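Local atomic coordinates of RPA0582 (Rhodopseudomonas palustris, PDB entry 3HHL), a protein that is of unknown function but belongs to the DUF1330 family of dimeric alpha-beta barrel proteins. Residues V12-D20 against V98-R106. Residues are numbered along the deposited sequence; the frame is centred on the assembly and turned at random.
Sequences VFAQFRAND and VAAFVEMIR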
ATOM      1  N   VAL C  12       0.314 -10.666  17.205  1.00 33.54           N
ATOM      2  CA  VAL C  12       0.018 -10.562  15.791  1.00 32.62           C
ATOM      3  C   VAL C  12       0.888 -11.496  14.956  1.00 32.94           C
ATOM      4  O   VAL C  12       0.416 -12.091  13.977  1.00 32.81           O
ATOM      5  CB  VAL C  12       0.139  -9.099  15.347  1.00 32.79           C
ATOM      6  CG1 VAL C  12       0.075  -8.952  13.813  1.00 30.97           C
ATOM      7  CG2 VAL C  12      -0.957  -8.269  16.053  1.00 29.19           C
ATOM      8  N   PHE C  13       2.146 -11.665  15.324  1.00 33.31           N
ATOM      9  CA  PHE C  13       2.954 -12.659  14.610  1.00 34.18           C
ATOM     10  C   PHE C  13       2.415 -14.083  14.824  1.00 33.63           C
ATOM     11  O   PHE C  13       2.526 -14.943  13.944  1.00 33.95           O
ATOM     12  CB  PHE C  13       4.419 -12.572  14.992  1.00 34.88           C
ATOM     13  CG  PHE C  13       5.318 -13.283  14.039  1.00 38.26           C
ATOM     14  CD1 PHE C  13       5.649 -12.730  12.851  1.00 42.93           C
ATOM     15  CD2 PHE C  13       5.816 -14.526  14.334  1.00 44.29           C
ATOM     16  CE1 PHE C  13       6.461 -13.386  11.949  1.00 44.11           C
ATOM     17  CE2 PHE C  13       6.648 -15.178  13.428  1.00 46.17           C
ATOM     18  CZ  PHE C  13       6.945 -14.599  12.234  1.00 44.46           C
ATOM     19  N   ALA C  14       1.813 -14.327  15.977  1.00 33.02           N
ATOM     20  CA  ALA C  14       1.174 -15.616  16.238  1.00 33.28           C
ATOM     21  C   ALA C  14       0.013 -15.797  15.240  1.00 33.18           C
ATOM     22  O   ALA C  14      -0.151 -16.863  14.637  1.00 33.21           O
ATOM     23  CB  ALA C  14       0.691 -15.722  17.712  1.00 32.29           C
ATOM     24  N   GLN C  15      -0.753 -14.731  15.044  1.00 32.61           N
ATOM     25  CA  GLN C  15      -1.835 -14.740  14.089  1.00 33.06           C
ATOM     26  C   GLN C  15      -1.371 -15.023  12.657  1.00 33.23           C
ATOM     27  O   GLN C  15      -2.070 -15.700  11.919  1.00 33.90           O
ATOM     28  CB  GLN C  15      -2.585 -13.416  14.126  1.00 33.20           C
ATOM     29  CG  GLN C  15      -3.618 -13.334  15.259  1.00 35.49           C
ATOM     30  CD  GLN C  15      -4.210 -11.941  15.416  1.00 36.56           C
ATOM     31  OE1 GLN C  15      -3.544 -10.949  15.147  1.00 38.71           O
ATOM     32  NE2 GLN C  15      -5.455 -11.866  15.846  1.00 35.41           N
ATOM     33  N   PHE C  16      -0.216 -14.473  12.286  1.00 32.97           N
ATOM     34  CA  PHE C  16       0.422 -14.693  10.983  1.00 32.60           C
ATOM     35  C   PHE C  16       0.717 -16.175  10.795  1.00 32.21           C
ATOM     36  O   PHE C  16       0.313 -16.747   9.815  1.00 32.65           O
ATOM     37  CB  PHE C  16       1.696 -13.850  10.932  1.00 33.15           C
ATOM     38  CG  PHE C  16       2.453 -13.944   9.660  1.00 32.79           C
ATOM     39  CD1 PHE C  16       2.169 -13.110   8.616  1.00 34.50           C
ATOM     40  CD2 PHE C  16       3.511 -14.820   9.539  1.00 33.91           C
ATOM     41  CE1 PHE C  16       2.886 -13.204   7.420  1.00 36.02           C
ATOM     42  CE2 PHE C  16       4.215 -14.922   8.371  1.00 34.80           C
ATOM     43  CZ  PHE C  16       3.906 -14.119   7.306  1.00 35.41           C
ATOM     44  N   ARG C  17       1.371 -16.789  11.776  1.00 31.73           N
ATOM     45  CA  ARG C  17       1.682 -18.208  11.745  0.50 31.07           C
ATOM     46  C   ARG C  17       0.414 -19.064  11.757  1.00 31.11           C
ATOM     47  O   ARG C  17       0.346 -20.108  11.088  1.00 31.48           O
ATOM     48  CB  ARG C  17       2.564 -18.570  12.945  0.50 31.16           C
ATOM     49  CG  ARG C  17       3.957 -17.908  12.951  0.50 30.32           C
ATOM     50  CD  ARG C  17       4.778 -18.308  14.181  0.50 29.87           C
ATOM     51  NE  ARG C  17       4.204 -17.769  15.404  0.50 29.14           N
ATOM     52  CZ  ARG C  17       4.895 -17.494  16.498  0.50 27.02           C
ATOM     53  NH1 ARG C  17       6.205 -17.718  16.525  0.50 26.81           N
ATOM     54  NH2 ARG C  17       4.266 -17.011  17.560  0.50 23.87           N
ATOM     55  N   ALA C  18      -0.587 -18.641  12.525  1.00 30.91           N
ATOM     56  CA  ALA C  18      -1.869 -19.391  12.625  1.00 30.67           C
ATOM     57  C   ALA C  18      -2.538 -19.564  11.240  1.00 31.11           C
ATOM     58  O   ALA C  18      -3.105 -20.608  10.922  1.00 31.45           O
ATOM     59  CB  ALA C  18      -2.802 -18.674  13.545  1.00 30.05           C
ATOM     60  N   ASN C  19      -2.440 -18.529  10.409  1.00 30.85           N
ATOM     61  CA  ASN C  19      -2.998 -18.576   9.105  1.00 30.28           C
ATOM     62  C   ASN C  19      -1.978 -19.096   8.081  1.00 30.45           C
ATOM     63  O   ASN C  19      -1.313 -18.331   7.387  1.00 30.54           O
ATOM     64  CB  ASN C  19      -3.513 -17.233   8.687  1.00 29.27           C
ATOM     65  CG  ASN C  19      -4.263 -17.325   7.400  1.00 28.77           C
ATOM     66  OD1 ASN C  19      -4.477 -18.442   6.862  1.00 28.91           O
ATOM     67  ND2 ASN C  19      -4.667 -16.199   6.886  1.00 23.85           N
ATOM     68  N   ASP C  20      -1.875 -20.407   7.998  1.00 30.09           N
ATOM     69  CA  ASP C  20      -0.827 -21.003   7.204  1.00 29.50           C
ATOM     70  C   ASP C  20      -1.350 -21.636   5.931  1.00 28.48           C
ATOM     71  O   ASP C  20      -0.836 -22.633   5.487  1.00 29.56           O
ATOM     72  CB  ASP C  20      -0.096 -22.020   8.066  1.00 29.52           C
ATOM     73  CG  ASP C  20      -0.954 -23.188   8.420  1.00 28.92           C
ATOM     74  OD1 ASP C  20      -2.184 -23.103   8.375  1.00 31.96           O
ATOM     75  OD2 ASP C  20      -0.379 -24.218   8.739  1.00 31.99           O
ATOM     76  N   VAL C  98       4.017 -19.131   4.000  1.00 30.09           N
ATOM     77  CA  VAL C  98       4.164 -18.539   5.276  1.00 30.12           C
ATOM     78  C   VAL C  98       5.424 -19.094   5.935  1.00 30.73           C
ATOM     79  O   VAL C  98       6.189 -18.360   6.530  1.00 32.09           O
ATOM     80  CB  VAL C  98       2.947 -18.811   6.153  1.00 30.50           C
ATOM     81  CG1 VAL C  98       3.209 -18.399   7.590  1.00 28.22           C
ATOM     82  CG2 VAL C  98       1.742 -18.073   5.605  1.00 29.68           C
ATOM     83  N   ALA C  99       5.659 -20.384   5.782  1.00 30.95           N
ATOM     84  CA  ALA C  99       6.793 -21.036   6.402  1.00 30.36           C
ATOM     85  C   ALA C  99       8.097 -20.425   5.879  1.00 30.26           C
ATOM     86  O   ALA C  99       9.064 -20.308   6.639  1.00 30.21           O
ATOM     87  CB  ALA C  99       6.739 -22.570   6.193  1.00 28.80           C
ATOM     88  N   ALA C 100       8.133 -20.018   4.613  1.00 29.94           N
ATOM     89  CA  ALA C 100       9.377 -19.482   4.077  1.00 30.19           C
ATOM     90  C   ALA C 100       9.689 -18.199   4.825  1.00 30.79           C
ATOM     91  O   ALA C 100      10.836 -17.941   5.175  1.00 31.67           O
ATOM     92  CB  ALA C 100       9.284 -19.230   2.583  1.00 29.11           C
ATOM     93  N   PHE C 101       8.659 -17.412   5.073  1.00 31.17           N
ATOM     94  CA  PHE C 101       8.824 -16.140   5.702  1.00 32.21           C
ATOM     95  C   PHE C 101       9.228 -16.301   7.159  1.00 32.27           C
ATOM     96  O   PHE C 101      10.026 -15.518   7.659  1.00 32.53           O
ATOM     97  CB  PHE C 101       7.516 -15.349   5.629  1.00 33.08           C
ATOM     98  CG  PHE C 101       7.620 -13.950   6.157  1.00 32.94           C
ATOM     99  CD1 PHE C 101       7.940 -12.902   5.326  1.00 35.61           C
ATOM    100  CD2 PHE C 101       7.427 -13.688   7.491  1.00 34.06           C
ATOM    101  CE1 PHE C 101       8.053 -11.600   5.833  1.00 34.42           C
ATOM    102  CE2 PHE C 101       7.543 -12.398   7.986  1.00 33.48           C
ATOM    103  CZ  PHE C 101       7.843 -11.373   7.165  1.00 33.45           C
ATOM    104  N   VAL C 102       8.670 -17.290   7.845  1.00 32.21           N
ATOM    105  CA  VAL C 102       9.049 -17.539   9.233  1.00 32.55           C
ATOM    106  C   VAL C 102      10.525 -17.996   9.304  1.00 33.26           C
ATOM    107  O   VAL C 102      11.312 -17.553  10.175  1.00 34.04           O
ATOM    108  CB  VAL C 102       8.076 -18.537   9.900  1.00 32.44           C
ATOM    109  CG1 VAL C 102       8.601 -19.039  11.225  1.00 31.10           C
ATOM    110  CG2 VAL C 102       6.728 -17.898  10.075  1.00 31.68           C
ATOM    111  N   GLU C 103      10.930 -18.820   8.355  1.00 33.12           N
ATOM    112  CA  GLU C 103      12.274 -19.331   8.378  1.00 33.64           C
ATOM    113  C   GLU C 103      13.256 -18.170   8.227  1.00 34.11           C
ATOM    114  O   GLU C 103      14.292 -18.135   8.884  1.00 33.60           O
ATOM    115  CB  GLU C 103      12.475 -20.405   7.299  1.00 33.61           C
ATOM    116  CG  GLU C 103      11.851 -21.753   7.646  1.00 34.25           C
ATOM    117  CD  GLU C 103      12.340 -22.303   8.965  1.00 36.99           C
ATOM    118  OE1 GLU C 103      13.553 -22.156   9.255  1.00 38.41           O
ATOM    119  OE2 GLU C 103      11.519 -22.895   9.700  1.00 37.42           O
HETATM  120  N   MSE C 104      12.916 -17.215   7.374  1.00 34.64           N
HETATM  121  CA  MSE C 104      13.756 -16.040   7.172  1.00 35.63           C
HETATM  122  C   MSE C 104      13.879 -15.234   8.460  1.00 35.85           C
HETATM  123  O   MSE C 104      14.956 -14.760   8.847  1.00 35.09           O
HETATM  124  CB  MSE C 104      13.162 -15.132   6.091  1.00 36.06           C
HETATM  125  CG  MSE C 104      13.761 -13.721   6.051  1.00 37.18           C
HETATM  126 SE   MSE C 104      13.163 -12.652   4.552  1.00 41.78          SE
HETATM  127  CE  MSE C 104      11.534 -11.984   5.397  1.00 38.22           C
ATOM    128  N   ILE C 105      12.745 -15.062   9.106  1.00 35.88           N
ATOM    129  CA  ILE C 105      12.699 -14.289  10.324  1.00 36.38           C
ATOM    130  C   ILE C 105      13.499 -14.974  11.428  1.00 36.17           C
ATOM    131  O   ILE C 105      14.006 -14.312  12.332  1.00 36.18           O
ATOM    132  CB  ILE C 105      11.220 -14.047  10.718  1.00 36.93           C
ATOM    133  CG1 ILE C 105      10.802 -12.730  10.102  1.00 39.66           C
ATOM    134  CG2 ILE C 105      10.970 -14.053  12.246  1.00 33.95           C
ATOM    135  CD1 ILE C 105       9.511 -12.202  10.753  1.00 47.46           C
ATOM    136  N   ARG C 106      13.614 -16.293  11.359  1.00 35.61           N
ATOM    137  CA  ARG C 106      14.358 -17.014  12.382  1.00 35.39           C
ATOM    138  C   ARG C 106      15.816 -17.164  12.091  1.00 34.65           C
ATOM    139  O   ARG C 106      16.578 -17.500  12.980  1.00 35.09           O
ATOM    140  CB  ARG C 106      13.758 -18.388  12.591  1.00 35.74           C
ATOM    141  CG  ARG C 106      12.361 -18.338  13.171  1.00 36.93           C
ATOM    142  CD  ARG C 106      11.863 -19.740  13.271  1.00 38.67           C
ATOM    143  NE  ARG C 106      10.557 -19.873  13.905  1.00 39.94           N
ATOM    144  CZ  ARG C 106       9.957 -21.046  14.047  1.00 42.52           C
ATOM    145  NH1 ARG C 106      10.553 -22.155  13.602  1.00 42.03           N
ATOM    146  NH2 ARG C 106       8.757 -21.115  14.602  1.00 45.51           N
TER
HETATM  147  O   HOH W   1       8.874 -17.683  14.859  1.00 33.72           O
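Phe-13 and Phe-16 both carry CG anti to the backbone N (chi1 -179° in Phe-16), which sends their rings out from helix 12-18 into the row of apolar side chains on helix 98-106. Phe-101 does the same from the facing helix, and its side chain crosses that of Phe-16 at about a right angle. The two rings meet obliquely, their planes at 55° and their centroids 5.1 Å apart, with CE2 of Phe-16 3.6 Å from CD2 of Phe-101. On the same Phe-16 ring, CE2 also lies 3.7 Å from CG1 of Val-98, a branch that slides past the phenylalanine in the opposite sense, while CG2 of Val-98 turns to the carbonyl O of Asn-19, just past the end of helix 10-18. Phe-13 fills the other end of the interface: its CE1 meets CD1 of Ile-105, which approaches head-on, at 3.5 Å, and its CZ lies 3.9 Å from CG2 of Val-102. CE1 of Phe-13 and CE2 of Phe-101 meet edge against edge, so the three phenylalanines form one apolar cluster.

At its solvent side, CG of Arg-17 packs on CG2 of Val-102. A water accepts from NE of Arg-106 at 2.9 Å; its weak bond from NH1 of Arg-17 is doubtful, since that side chain is modelled twice.

Apolar side chains of the other subunit pack on Phe-13 and Phe-16, so segment 12-20 also faces the second chain. The helices run roughly antiparallel, at 140° and 10.5 Å between the axes of the short segments, packing side by side through interleaved apolar side chains against the antiparallel sheet of the alpha-beta barrel fold. Beneath them, Phe-16, Val-98 and Phe-101 rest on Ile-25 of strand 25-33, and Arg-128 of strand 121-128 makes a cation-pi contact with Phe-16.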